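Local coordinates for type VI immunity protein Atu4351 (Agrobacterium fabrum, PDB 6ITW) that probably acts as an antitoxin, neutralising its cognate type VI secretion effector and so protecting the bacterium that makes it, at residues A[152-155]-A[156-159]; A[163-166]-A[167-171]; A[29-32]-A[33-37]; A[58-62]-A[63-67]; A[9-12]-A[13-17]. One frame throughout, in Å; residues are numbered along the deposited sequence.

Contact 1 of 5, residues A[152-155]-A[156-159]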
loop_
_atom_site.group_PDB
_atom_site.type_symbol
_atom_site.label_atom_id
_atom_site.label_comp_id
_atom_site.label_asym_id
_atom_site.label_seq_id
_atom_site.Cartn_x
_atom_site.Cartn_y
_atom_site.Cartn_z
ATOM N N LYS A 152 2.980 14.186 -15.232
ATOM C CA LYS A 152 3.411 15.100 -14.187
ATOM C C LYS A 152 2.819 14.682 -12.841
ATOM O O LYS A 152 1.611 14.441 -12.731
ATOM C CB LYS A 152 3.009 16.525 -14.580
ATOM C CG LYS A 152 2.810 17.502 -13.443
ATOM C CD LYS A 152 4.081 17.805 -12.648
ATOM C CE LYS A 152 3.799 18.848 -11.567
ATOM N NZ LYS A 152 3.053 20.012 -12.146
ATOM N N LEU A 153 3.674 14.593 -11.824
ATOM C CA LEU A 153 3.251 14.117 -10.511
ATOM C C LEU A 153 2.129 14.981 -9.933
ATOM O O LEU A 153 2.046 16.187 -10.185
ATOM C CB LEU A 153 4.453 14.082 -9.578
ATOM C CG LEU A 153 5.536 13.131 -10.114
ATOM C CD1 LEU A 153 6.705 13.020 -9.163
ATOM C CD2 LEU A 153 4.957 11.757 -10.353
HETATM N N MSE A 154 1.234 14.346 -9.169
HETATM C CA MSE A 154 0.042 15.051 -8.681
HETATM C C MSE A 154 0.022 15.416 -7.182
HETATM O O MSE A 154 -0.781 16.275 -6.783
HETATM C CB MSE A 154 -1.230 14.240 -8.985
HETATM C CG MSE A 154 -1.542 14.073 -10.441
HETATM SE SE MSE A 154 -3.357 13.356 -10.691
HETATM C CE MSE A 154 -2.995 11.498 -10.269
ATOM N N PHE A 155 0.869 14.789 -6.349
ATOM C CA PHE A 155 0.685 14.941 -4.899
ATOM C C PHE A 155 0.742 16.405 -4.453
ATOM O O PHE A 155 -0.170 16.884 -3.768
ATOM C CB PHE A 155 1.700 14.129 -4.097
ATOM C CG PHE A 155 1.525 14.302 -2.600
ATOM C CD1 PHE A 155 0.471 13.676 -1.937
ATOM C CD2 PHE A 155 2.371 15.129 -1.867
ATOM C CE1 PHE A 155 0.283 13.842 -0.562
ATOM C CE2 PHE A 155 2.186 15.300 -0.492
ATOM C CZ PHE A 155 1.147 14.656 0.160
ATOM N N ASN A 156 1.807 17.131 -4.817
ATOM C CA ASN A 156 1.982 18.497 -4.306
ATOM C C ASN A 156 0.806 19.395 -4.669
ATOM O O ASN A 156 0.278 20.119 -3.814
ATOM C CB ASN A 156 3.285 19.090 -4.824
ATOM C CG ASN A 156 4.494 18.447 -4.184
ATOM O OD1 ASN A 156 4.380 17.773 -3.161
ATOM N ND2 ASN A 156 5.652 18.632 -4.792
ATOM N N ARG A 157 0.358 19.345 -5.925
ATOM C CA ARG A 157 -0.803 20.146 -6.301
ATOM C C ARG A 157 -2.048 19.706 -5.539
ATOM O O ARG A 157 -2.873 20.543 -5.147
ATOM C CB ARG A 157 -1.030 20.071 -7.810
ATOM C CG ARG A 157 0.057 20.755 -8.642
ATOM C CD ARG A 157 -0.208 20.587 -10.143
ATOM N NE ARG A 157 0.221 19.272 -10.602
ATOM C CZ ARG A 157 -0.309 18.620 -11.634
ATOM N NH1 ARG A 157 -1.311 19.151 -12.325
ATOM N NH2 ARG A 157 0.150 17.422 -11.961
ATOM N N LEU A 158 -2.206 18.397 -5.304
ATOM C CA LEU A 158 -3.398 17.948 -4.592
ATOM C C LEU A 158 -3.345 18.356 -3.122
ATOM O O LEU A 158 -4.359 18.777 -2.552
ATOM C CB LEU A 158 -3.568 16.440 -4.744
ATOM C CG LEU A 158 -3.922 15.937 -6.147
ATOM C CD1 LEU A 158 -4.080 14.437 -6.081
ATOM C CD2 LEU A 158 -5.200 16.613 -6.744
ATOM N N LEU A 159 -2.172 18.252 -2.496
ATOM C CA LEU A 159 -2.000 18.773 -1.143
ATOM C C LEU A 159 -2.458 20.227 -1.054
ATOM O O LEU A 159 -3.359 20.562 -0.273
ATOM C CB LEU A 159 -0.539 18.637 -0.717
ATOM C CG LEU A 159 -0.221 19.176 0.682
ATOM C CD1 LEU A 159 -1.121 18.545 1.753
ATOM C CD2 LEU A 159 1.250 18.952 0.992
HETATM O O HOH W 1 1.885 18.166 -8.091
#
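Arg157 reaches back along the start of helix 155-162 to the backbone of Leu153 and the side chain of Lys152. Its CB lies 3.9 Å from Met154 O (Met154 is a selenomethionine). Further out, a bend at chi3 (-80°) turns the guanidinium back toward Leu153. CD passes 3.9 Å from Lys152 NZ. NE donates to a water at 3.2 Å, and the same water accepts from Arg157 N and donates to Leu153 O. At the tip, NH2 donates to Leu153 O over 2.9 Å with an N-H...O angle of 169°. That oxygen lies close to the guanidinium plane, whereas NH2 stands about 51° above the carbonyl plane. Leu153 O is thus gripped both by the arginine and by the water. Lys152, arriving from the opposite direction, brings NZ over one face of the guanidinium, 3.3 Å from Arg157 NE. Next to this polar corner, backbone bonds of the first turn form: Leu158 N to Met154 O at 3.0 Å and Leu159 N to Phe155 O at 2.7 Å, while Leu158 CD1 rests on Met154 CB. Two cationic groups this close should disfavour each other electrostatically. Asp148, which forms a salt bridge with Arg157 NH2, probably offsets part of that cost.

Contact 2 of 5, residues A[163-166]-A[167-171]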
loop_
_atom_site.group_PDB
_atom_site.type_symbol
_atom_site.label_atom_id
_atom_site.label_comp_id
_atom_site.label_asym_id
_atom_site.label_seq_id
_atom_site.Cartn_x
_atom_site.Cartn_y
_atom_site.Cartn_z
ATOM N N GLY A 163 -6.089 20.195 0.284
ATOM C CA GLY A 163 -5.753 20.111 1.687
ATOM C C GLY A 163 -5.189 18.752 2.057
ATOM O O GLY A 163 -5.176 17.804 1.270
ATOM N N LYS A 164 -4.722 18.661 3.297
ATOM C CA LYS A 164 -4.070 17.451 3.782
ATOM C C LYS A 164 -5.083 16.329 3.985
ATOM O O LYS A 164 -6.210 16.556 4.439
ATOM C CB LYS A 164 -3.349 17.750 5.093
ATOM C CG LYS A 164 -2.501 16.620 5.624
ATOM C CD LYS A 164 -1.461 17.138 6.600
ATOM C CE LYS A 164 -2.083 17.673 7.876
ATOM N NZ LYS A 164 -1.006 18.292 8.703
ATOM N N LEU A 165 -4.679 15.104 3.657
ATOM C CA LEU A 165 -5.549 13.969 3.941
ATOM C C LEU A 165 -5.654 13.745 5.450
ATOM O O LEU A 165 -4.661 13.841 6.183
ATOM C CB LEU A 165 -5.032 12.697 3.255
ATOM C CG LEU A 165 -5.102 12.610 1.726
ATOM C CD1 LEU A 165 -4.247 11.451 1.244
ATOM C CD2 LEU A 165 -6.551 12.489 1.220
ATOM N N GLN A 166 -6.868 13.456 5.907
ATOM C CA GLN A 166 -7.090 12.911 7.239
ATOM C C GLN A 166 -6.827 11.405 7.252
ATOM O O GLN A 166 -7.008 10.714 6.238
ATOM C CB GLN A 166 -8.532 13.198 7.686
ATOM C CG GLN A 166 -8.773 14.683 7.995
ATOM C CD GLN A 166 -10.197 15.143 7.692
ATOM O OE1 GLN A 166 -11.169 14.438 7.989
ATOM N NE2 GLN A 166 -10.323 16.337 7.092
ATOM N N LEU A 167 -6.412 10.893 8.415
ATOM C CA LEU A 167 -6.127 9.465 8.534
ATOM C C LEU A 167 -7.342 8.669 8.081
ATOM O O LEU A 167 -8.463 8.926 8.522
ATOM C CB LEU A 167 -5.750 9.087 9.977
ATOM C CG LEU A 167 -5.184 7.665 10.159
ATOM C CD1 LEU A 167 -3.716 7.583 9.737
ATOM C CD2 LEU A 167 -5.349 7.129 11.573
ATOM N N GLY A 168 -7.123 7.722 7.171
ATOM C CA GLY A 168 -8.211 6.956 6.617
ATOM C C GLY A 168 -8.843 7.531 5.367
ATOM O O GLY A 168 -9.884 7.015 4.936
ATOM N N GLN A 169 -8.253 8.568 4.764
ATOM C CA GLN A 169 -8.645 9.040 3.438
ATOM C C GLN A 169 -7.512 8.901 2.429
ATOM O O GLN A 169 -6.342 8.774 2.799
ATOM C CB GLN A 169 -9.045 10.506 3.446
ATOM C CG GLN A 169 -10.182 10.869 4.335
ATOM C CD GLN A 169 -10.384 12.365 4.299
ATOM O OE1 GLN A 169 -9.408 13.135 4.365
ATOM N NE2 GLN A 169 -11.635 12.790 4.141
ATOM N N ILE A 170 -7.879 8.965 1.138
ATOM C CA ILE A 170 -6.939 9.014 0.017
ATOM C C ILE A 170 -7.483 9.995 -1.020
ATOM O O ILE A 170 -8.653 10.376 -0.990
ATOM C CB ILE A 170 -6.712 7.632 -0.650
ATOM C CG1 ILE A 170 -8.041 7.048 -1.135
ATOM C CG2 ILE A 170 -6.026 6.648 0.295
ATOM C CD1 ILE A 170 -7.891 5.758 -1.996
ATOM N N TYR A 171 -6.619 10.398 -1.956
ATOM C CA TYR A 171 -7.059 11.097 -3.164
ATOM C C TYR A 171 -7.478 10.065 -4.203
ATOM O O TYR A 171 -6.732 9.124 -4.488
ATOM C CB TYR A 171 -5.959 11.984 -3.748
ATOM C CG TYR A 171 -5.397 13.002 -2.777
ATOM C CD1 TYR A 171 -6.229 13.919 -2.138
ATOM C CD2 TYR A 171 -4.027 13.051 -2.506
ATOM C CE1 TYR A 171 -5.711 14.861 -1.256
ATOM C CE2 TYR A 171 -3.492 14.002 -1.621
ATOM C CZ TYR A 171 -4.346 14.901 -1.004
ATOM O OH TYR A 171 -3.833 15.829 -0.130
HETATM O O HOH W 2 -2.303 14.567 1.890
#
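Three direct hydrogen bonds, a water bridge and one apolar contact fold the 163-166 segment back on residues 167-171. Among the hydrogen bonds, Gln169 N donates to Gln166 O at 2.9 Å, closing a type II beta turn from Gln166 to Gln169. The Gln169 side chain reinforces it: extended beyond CG, its OE1 accepts from Gln166 N at 3.0 Å, so Gln166 is held at both its N-H and its carbonyl. The two glutamine side chains run side by side with amide planes 25° apart. Further along, Tyr171 OH donates to Gly163 O over 2.8 Å. That oxygen lies at the ring edge, in the ring plane. A water donates to the same hydroxyl and accepts from Leu165 N, giving the phenol a second link to the loop. The apolar part is a CH-pi contact. Leu165 CD2 sits over one face of the Tyr171 ring, 3.8 Å from its centroid and 24° off the normal, with Leu165 CG 3.6 Å from Tyr171 CZ. On the helix side, Phe155 and Leu158 also touch this tyrosine. Gly163, with phi 87°, marks where the chain leaves helix 155-162. The whole is a helix-to-strand connection in which a beta turn delivers the chain into strand 169-173 of the two-stranded antiparallel sheet with strand 188-192.

Contact 3 of 5, residues A[29-32]-A[33-37]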
loop_
_atom_site.group_PDB
_atom_site.type_symbol
_atom_site.label_atom_id
_atom_site.label_comp_id
_atom_site.label_asym_id
_atom_site.label_seq_id
_atom_site.Cartn_x
_atom_site.Cartn_y
_atom_site.Cartn_z
ATOM N N ILE A 29 -2.583 -6.488 17.814
ATOM C CA ILE A 29 -1.178 -6.845 17.607
ATOM C C ILE A 29 -0.944 -8.321 17.923
ATOM O O ILE A 29 -0.071 -8.967 17.321
ATOM C CB ILE A 29 -0.253 -5.937 18.446
ATOM C CG1 ILE A 29 -0.405 -4.468 18.049
ATOM C CG2 ILE A 29 1.229 -6.346 18.306
ATOM C CD1 ILE A 29 0.538 -3.546 18.815
ATOM N N ALA A 30 -1.705 -8.880 18.870
ATOM C CA ALA A 30 -1.534 -10.289 19.205
ATOM C C ALA A 30 -1.930 -11.167 18.030
ATOM O O ALA A 30 -1.247 -12.148 17.710
ATOM C CB ALA A 30 -2.356 -10.641 20.446
ATOM N N ARG A 31 -3.015 -10.792 17.354
ATOM C CA ARG A 31 -3.475 -11.475 16.154
ATOM C C ARG A 31 -2.379 -11.680 15.100
ATOM O O ARG A 31 -2.476 -12.610 14.294
ATOM C CB ARG A 31 -4.650 -10.673 15.593
ATOM C CG ARG A 31 -5.328 -11.253 14.384
ATOM C CD ARG A 31 -6.600 -10.471 14.047
ATOM N NE ARG A 31 -7.672 -10.665 15.025
ATOM C CZ ARG A 31 -8.086 -9.735 15.881
ATOM N NH1 ARG A 31 -7.520 -8.537 15.878
ATOM N NH2 ARG A 31 -9.074 -9.996 16.737
ATOM N N TYR A 32 -1.314 -10.877 15.092
ATOM C CA TYR A 32 -0.330 -10.981 14.016
ATOM C C TYR A 32 1.017 -11.529 14.474
ATOM O O TYR A 32 1.982 -11.501 13.698
ATOM C CB TYR A 32 -0.177 -9.625 13.315
ATOM C CG TYR A 32 -1.466 -9.246 12.624
ATOM C CD1 TYR A 32 -1.788 -9.805 11.401
ATOM C CD2 TYR A 32 -2.397 -8.382 13.220
ATOM C CE1 TYR A 32 -2.975 -9.505 10.758
ATOM C CE2 TYR A 32 -3.608 -8.072 12.575
ATOM C CZ TYR A 32 -3.880 -8.645 11.330
ATOM O OH TYR A 32 -5.054 -8.394 10.633
ATOM N N LYS A 33 1.094 -12.069 15.694
ATOM C CA LYS A 33 2.307 -12.736 16.164
ATOM C C LYS A 33 2.735 -13.849 15.210
ATOM O O LYS A 33 1.934 -14.715 14.839
ATOM C CB LYS A 33 2.081 -13.312 17.563
ATOM C CG LYS A 33 3.288 -14.057 18.126
ATOM C CD LYS A 33 2.948 -14.818 19.407
ATOM C CE LYS A 33 4.208 -15.381 20.060
ATOM N NZ LYS A 33 4.027 -16.784 20.550
ATOM N N ASN A 34 4.009 -13.818 14.818
ATOM C CA ASN A 34 4.601 -14.724 13.832
ATOM C C ASN A 34 3.990 -14.589 12.441
ATOM O O ASN A 34 4.315 -15.374 11.547
ATOM C CB ASN A 34 4.522 -16.185 14.278
ATOM C CG ASN A 34 5.334 -16.452 15.511
ATOM O OD1 ASN A 34 4.803 -16.915 16.521
ATOM N ND2 ASN A 34 6.632 -16.147 15.449
ATOM N N ARG A 35 3.119 -13.610 12.223
ATOM C CA ARG A 35 2.635 -13.335 10.883
ATOM C C ARG A 35 3.161 -12.026 10.311
ATOM O O ARG A 35 3.259 -11.904 9.086
ATOM C CB ARG A 35 1.100 -13.363 10.870
ATOM C CG ARG A 35 0.586 -14.800 10.814
ATOM C CD ARG A 35 -0.732 -15.009 11.508
ATOM N NE ARG A 35 -1.750 -14.068 11.069
ATOM C CZ ARG A 35 -3.036 -14.186 11.378
ATOM N NH1 ARG A 35 -3.443 -15.215 12.115
ATOM N NH2 ARG A 35 -3.913 -13.285 10.950
ATOM N N ILE A 36 3.537 -11.071 11.159
ATOM C CA ILE A 36 4.199 -9.832 10.755
ATOM C C ILE A 36 5.431 -9.718 11.643
ATOM O O ILE A 36 5.328 -9.995 12.847
ATOM C CB ILE A 36 3.269 -8.618 10.919
ATOM C CG1 ILE A 36 1.977 -8.800 10.101
ATOM C CG2 ILE A 36 3.996 -7.325 10.555
ATOM C CD1 ILE A 36 0.955 -7.676 10.301
ATOM N N PRO A 37 6.601 -9.339 11.117
ATOM C CA PRO A 37 7.819 -9.301 11.958
ATOM C C PRO A 37 7.626 -8.457 13.217
ATOM O O PRO A 37 6.999 -7.394 13.185
ATOM C CB PRO A 37 8.873 -8.684 11.031
ATOM C CG PRO A 37 8.383 -9.005 9.622
ATOM C CD PRO A 37 6.871 -9.003 9.702
#
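This is a local turn contact at the end of helix 26-31, where Tyr32 receives Arg35 and Ile36 as the chain curls toward helix 38-47. Lys33 N donates to Ala30 O in a nearly straight bond (172°, 3.1 Å), and Tyr32 O takes two donors: Arg35 N at 2.8 Å, from well above the carbonyl plane, and Ile36 N at 3.0 Å, in that plane. The different approaches let one oxygen hold both N-H groups and fix the turn. Side chains add to it. Ile36 runs alongside Tyr32 in the same direction, with its CD1 3.6 Å from Tyr32 CD1. Because Arg35 bends at chi2 and chi3, its guanidinium folds back over the helix end, and Arg31 O stands 3.4 Å above the centre of one guanidinium face. The guanidinium and the tyrosine ring are nearly perpendicular (84°), and Arg35 NH2 comes 3.9 Å from Tyr32 CE1. Arg31 CG lies above one face of the tyrosine ring, while the Arg31 guanidinium pairs with Asp28. Around the turn, His85 of strand 84-90 meets the Tyr32 ring edge-to-face, Ile36 packs on Leu41 of helix 38-47 and Leu87 of strand 84-90, and Pro37 occupies the N-cap position of helix 38-47.

Contact 4 of 5, residues A[58-62]-A[63-67]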
loop_
_atom_site.group_PDB
_atom_site.type_symbol
_atom_site.label_atom_id
_atom_site.label_comp_id
_atom_site.label_asym_id
_atom_site.label_seq_id
_atom_site.Cartn_x
_atom_site.Cartn_y
_atom_site.Cartn_z
ATOM N N GLN A 58 0.527 6.856 4.929
ATOM C CA GLN A 58 -0.101 6.718 6.229
ATOM C C GLN A 58 -0.126 5.242 6.572
ATOM O O GLN A 58 -0.199 4.397 5.677
ATOM C CB GLN A 58 -1.523 7.282 6.257
ATOM C CG GLN A 58 -2.495 6.553 5.358
ATOM C CD GLN A 58 -3.804 7.291 5.217
ATOM O OE1 GLN A 58 -4.772 6.999 5.927
ATOM N NE2 GLN A 58 -3.848 8.268 4.294
ATOM N N PHE A 59 -0.033 4.935 7.865
ATOM C CA PHE A 59 -0.129 3.557 8.321
ATOM C C PHE A 59 -1.577 3.252 8.644
ATOM O O PHE A 59 -2.365 4.151 8.976
ATOM C CB PHE A 59 0.730 3.304 9.560
ATOM C CG PHE A 59 2.197 3.399 9.313
ATOM C CD1 PHE A 59 2.862 4.628 9.423
ATOM C CD2 PHE A 59 2.929 2.264 8.979
ATOM C CE1 PHE A 59 4.247 4.724 9.191
ATOM C CE2 PHE A 59 4.308 2.353 8.746
ATOM C CZ PHE A 59 4.963 3.589 8.862
ATOM N N CYS A 60 -1.924 1.972 8.541
ATOM C CA CYS A 60 -3.291 1.538 8.769
ATOM C C CYS A 60 -3.287 0.253 9.582
ATOM O O CYS A 60 -2.315 -0.506 9.587
ATOM C CB CYS A 60 -4.052 1.324 7.443
ATOM S SG CYS A 60 -3.416 -0.037 6.385
ATOM N N ASN A 61 -4.401 0.015 10.263
ATOM C CA ASN A 61 -4.603 -1.234 10.975
ATOM C C ASN A 61 -4.954 -2.344 9.990
ATOM O O ASN A 61 -6.010 -2.277 9.358
ATOM C CB ASN A 61 -5.703 -1.052 12.024
ATOM C CG ASN A 61 -5.819 -2.234 12.967
ATOM O OD1 ASN A 61 -5.693 -3.400 12.554
ATOM N ND2 ASN A 61 -6.047 -1.941 14.252
ATOM N N PRO A 62 -4.108 -3.378 9.836
ATOM C CA PRO A 62 -4.411 -4.446 8.857
ATOM C C PRO A 62 -5.771 -5.069 9.052
ATOM O O PRO A 62 -6.410 -5.490 8.080
ATOM C CB PRO A 62 -3.313 -5.494 9.096
ATOM C CG PRO A 62 -2.317 -4.852 9.992
ATOM C CD PRO A 62 -2.963 -3.717 10.692
ATOM N N GLU A 63 -6.217 -5.161 10.304
ATOM C CA GLU A 63 -7.527 -5.725 10.578
ATOM C C GLU A 63 -8.633 -4.910 9.907
ATOM O O GLU A 63 -9.593 -5.481 9.383
ATOM C CB GLU A 63 -7.734 -5.820 12.092
ATOM C CG GLU A 63 -8.933 -6.675 12.498
ATOM C CD GLU A 63 -8.765 -8.162 12.148
ATOM O OE1 GLU A 63 -7.647 -8.602 11.768
ATOM O OE2 GLU A 63 -9.766 -8.895 12.262
ATOM N N LYS A 64 -8.490 -3.578 9.867
ATOM C CA LYS A 64 -9.549 -2.717 9.339
ATOM C C LYS A 64 -9.629 -2.750 7.815
ATOM O O LYS A 64 -10.698 -2.465 7.260
ATOM C CB LYS A 64 -9.355 -1.278 9.845
ATOM C CG LYS A 64 -9.688 -1.156 11.348
ATOM C CD LYS A 64 -9.219 0.149 12.011
ATOM C CE LYS A 64 -9.947 1.375 11.471
ATOM N NZ LYS A 64 -9.824 2.552 12.402
ATOM N N TYR A 65 -8.546 -3.121 7.135
ATOM C CA TYR A 65 -8.492 -3.123 5.675
ATOM C C TYR A 65 -8.356 -4.519 5.064
ATOM O O TYR A 65 -8.043 -4.624 3.871
ATOM C CB TYR A 65 -7.340 -2.226 5.199
ATOM C CG TYR A 65 -7.593 -0.758 5.507
ATOM C CD1 TYR A 65 -7.344 -0.239 6.781
ATOM C CD2 TYR A 65 -8.114 0.101 4.541
ATOM C CE1 TYR A 65 -7.587 1.099 7.084
ATOM C CE2 TYR A 65 -8.368 1.447 4.835
ATOM C CZ TYR A 65 -8.098 1.935 6.110
ATOM O OH TYR A 65 -8.320 3.255 6.412
ATOM N N LYS A 66 -8.609 -5.593 5.824
ATOM C CA LYS A 66 -8.388 -6.944 5.289
ATOM C C LYS A 66 -9.377 -7.294 4.175
ATOM O O LYS A 66 -9.044 -8.078 3.275
ATOM C CB LYS A 66 -8.469 -7.988 6.411
ATOM C CG LYS A 66 -9.840 -8.049 7.086
ATOM C CD LYS A 66 -9.789 -8.680 8.485
ATOM C CE LYS A 66 -9.739 -10.194 8.447
ATOM N NZ LYS A 66 -10.368 -10.772 9.680
ATOM N N SER A 67 -10.581 -6.721 4.199
ATOM C CA SER A 67 -11.500 -6.939 3.090
ATOM C C SER A 67 -10.930 -6.424 1.772
ATOM O O SER A 67 -11.217 -6.995 0.710
ATOM C CB SER A 67 -12.851 -6.282 3.372
ATOM O OG SER A 67 -12.700 -4.887 3.582
#
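The Tyr65 ring meets Asn61 O at its edge, in the ring plane, with the carbonyl oxygen 3.5 Å from Tyr65 CD1. Cys60 approaches the same ring obliquely: its SG is 4.5 Å from the centroid, 33° off the normal, a sulfur-aromatic contact, and its CB touches Tyr65 CE1 at 3.6 Å. The other flat groups are the Asn61 amide and the Glu63 carboxylate, which point the same way with planes 67° apart. Asn61 OD1 accepts from Glu63 N at 2.9 Å, tilted 20° from the amide carbonyl plane; this side-chain-to-backbone bond spanning two residues is an Asx turn. Asn61 O in turn takes Lys64 N at 2.8 Å, so the asparagine holds successive backbone N-H groups with its two oxygens. Bonds from Tyr65 N to Asn61 O and to Pro62 O are long and weak. Further on, Glu63 OE2 forms a salt bridge with Lys66 NZ at 3.2 Å. The turn carries the chain from strand 57-59 into helix 66-73; Asp28 holds Asn61 ND2, Phe89 of strand 84-90 meets the Tyr65 ring, and Leu194 and Met197 of helix 193-200 pack against that tyrosine.

Contact 5 of 5, residues A[9-12]-A[13-17]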
loop_
_atom_site.group_PDB
_atom_site.type_symbol
_atom_site.label_atom_id
_atom_site.label_comp_id
_atom_site.label_asym_id
_atom_site.label_seq_id
_atom_site.Cartn_x
_atom_site.Cartn_y
_atom_site.Cartn_z
ATOM N N GLU A 9 15.074 3.492 13.290
ATOM C CA GLU A 9 15.885 4.686 13.539
ATOM C C GLU A 9 15.938 5.593 12.322
ATOM O O GLU A 9 15.669 6.796 12.409
ATOM C CB GLU A 9 17.315 4.277 13.921
ATOM C CG GLU A 9 17.490 3.683 15.316
ATOM C CD GLU A 9 17.512 2.161 15.322
ATOM O OE1 GLU A 9 16.983 1.541 14.364
ATOM O OE2 GLU A 9 18.072 1.587 16.288
ATOM N N ASN A 10 16.284 5.018 11.169
ATOM C CA ASN A 10 16.458 5.798 9.955
ATOM C C ASN A 10 15.135 6.386 9.478
ATOM O O ASN A 10 15.061 7.576 9.139
ATOM C CB ASN A 10 17.095 4.912 8.882
ATOM C CG ASN A 10 17.445 5.678 7.634
ATOM O OD1 ASN A 10 16.880 5.445 6.555
ATOM N ND2 ASN A 10 18.368 6.623 7.772
ATOM N N ALA A 11 14.070 5.576 9.446
ATOM C CA ALA A 11 12.785 6.121 9.024
ATOM C C ALA A 11 12.363 7.266 9.935
ATOM O O ALA A 11 11.879 8.304 9.462
ATOM C CB ALA A 11 11.712 5.025 8.996
ATOM N N LEU A 12 12.563 7.103 11.250
ATOM C CA LEU A 12 12.145 8.145 12.184
ATOM C C LEU A 12 12.980 9.406 12.001
ATOM O O LEU A 12 12.443 10.522 12.030
ATOM C CB LEU A 12 12.243 7.626 13.618
ATOM C CG LEU A 12 11.073 6.739 14.019
ATOM C CD1 LEU A 12 11.413 5.979 15.300
ATOM C CD2 LEU A 12 9.791 7.570 14.165
ATOM N N LYS A 13 14.292 9.239 11.789
ATOM C CA LYS A 13 15.154 10.366 11.460
ATOM C C LYS A 13 14.607 11.140 10.262
ATOM O O LYS A 13 14.426 12.360 10.328
ATOM C CB LYS A 13 16.569 9.859 11.185
ATOM C CG LYS A 13 17.604 10.953 10.972
ATOM C CD LYS A 13 18.955 10.326 10.655
ATOM C CE LYS A 13 20.055 11.367 10.612
ATOM N NZ LYS A 13 19.847 12.308 9.487
ATOM N N ARG A 14 14.271 10.433 9.181
ATOM C CA ARG A 14 13.842 11.115 7.964
ATOM C C ARG A 14 12.403 11.612 8.025
ATOM O O ARG A 14 12.093 12.639 7.411
ATOM C CB ARG A 14 14.044 10.196 6.761
ATOM C CG ARG A 14 15.506 9.748 6.647
ATOM C CD ARG A 14 15.703 8.572 5.718
ATOM N NE ARG A 14 14.968 8.742 4.471
ATOM C CZ ARG A 14 14.802 7.774 3.579
ATOM N NH1 ARG A 14 15.325 6.574 3.808
ATOM N NH2 ARG A 14 14.111 7.998 2.465
ATOM N N PHE A 15 11.505 10.947 8.757
ATOM C CA PHE A 15 10.094 11.316 8.646
ATOM C C PHE A 15 9.492 11.897 9.926
ATOM O O PHE A 15 8.366 12.428 9.884
ATOM C CB PHE A 15 9.279 10.094 8.173
ATOM C CG PHE A 15 9.806 9.471 6.882
ATOM C CD1 PHE A 15 10.149 10.278 5.787
ATOM C CD2 PHE A 15 9.967 8.091 6.770
ATOM C CE1 PHE A 15 10.630 9.713 4.590
ATOM C CE2 PHE A 15 10.450 7.510 5.570
ATOM C CZ PHE A 15 10.787 8.321 4.484
ATOM N N GLY A 16 10.215 11.857 11.046
ATOM C CA GLY A 16 9.658 12.312 12.299
ATOM C C GLY A 16 8.626 11.340 12.852
ATOM O O GLY A 16 8.528 10.179 12.444
ATOM N N LEU A 17 7.831 11.845 13.787
ATOM C CA LEU A 17 6.794 11.037 14.408
ATOM C C LEU A 17 5.595 10.925 13.477
ATOM O O LEU A 17 5.154 11.937 12.922
ATOM C CB LEU A 17 6.334 11.644 15.725
ATOM C CG LEU A 17 7.366 11.762 16.837
ATOM C CD1 LEU A 17 6.851 12.710 17.937
ATOM C CD2 LEU A 17 7.658 10.391 17.388
#
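Ala11 and Phe15 form the close-packed side of helix 9-15, while Glu9 and Lys13 mark its solvent side. On the packed side, Phe15 N donates to Ala11 O at 2.8 Å, and the phenylalanine ring lies obliquely against the same residue, its CD2 3.3 Å from Ala11 O and 4.2 Å from Ala11 CB. With CG anti to the carbonyl carbon (chi1 -54°), the ring is turned back along the helix; Arg14 CB lies above one of its faces, and the ring of Trp52 also meets it. The last turn is closed by Gly16 N, 2.8 Å from Leu12 O, before Gly16 leaves helical geometry with a phi of 73°. The Leu12 side chain reaches the same glycine, with CD2 3.4 Å from Gly16 O, an oxygen that Trp52 NE1 holds. The looser side is different in kind. Lys13 N to Glu9 O is an ordinary helical bond of 2.9 Å, and beyond it the Lys13 chain runs outward, its CB alone touching the preceding turn. Between the two sides, Asn10 OD1 lies near the edge of the Arg14 guanidinium and accepts from NH1 over a weak 3.4 Å, although the bond is straight (166°). The length suggests that Asn10 contributes little to holding this arginine, whose NH2 forms a salt bridge with Asp140; electrostatics should favour that pairing.

How the contacts relate
Contacts 1, 2, 4 and 3 form a row of touching neighbours, each local in itself. Contact 1 and contact 2 pack directly, with Leu159 CA 3.6 Å from Tyr171 OH. Contact 2 joins contact 4 through the Gln58 amide: Gln58 OE1 lies 2.8 Å from Gly168 N and Gln58 NE2 3.0 Å from Gln169 O, linking the Tdi1 C-terminal family region to the GAD-like region. Contact 4 meets contact 3 through a weak hydrogen bond between Tyr32 OH and Glu63 OE1. The ends of this row, contacts 1 and 3, have centres about 35 Å apart. Contact 5 stands aside, its nearest atoms about 7 Å from those of contact 4.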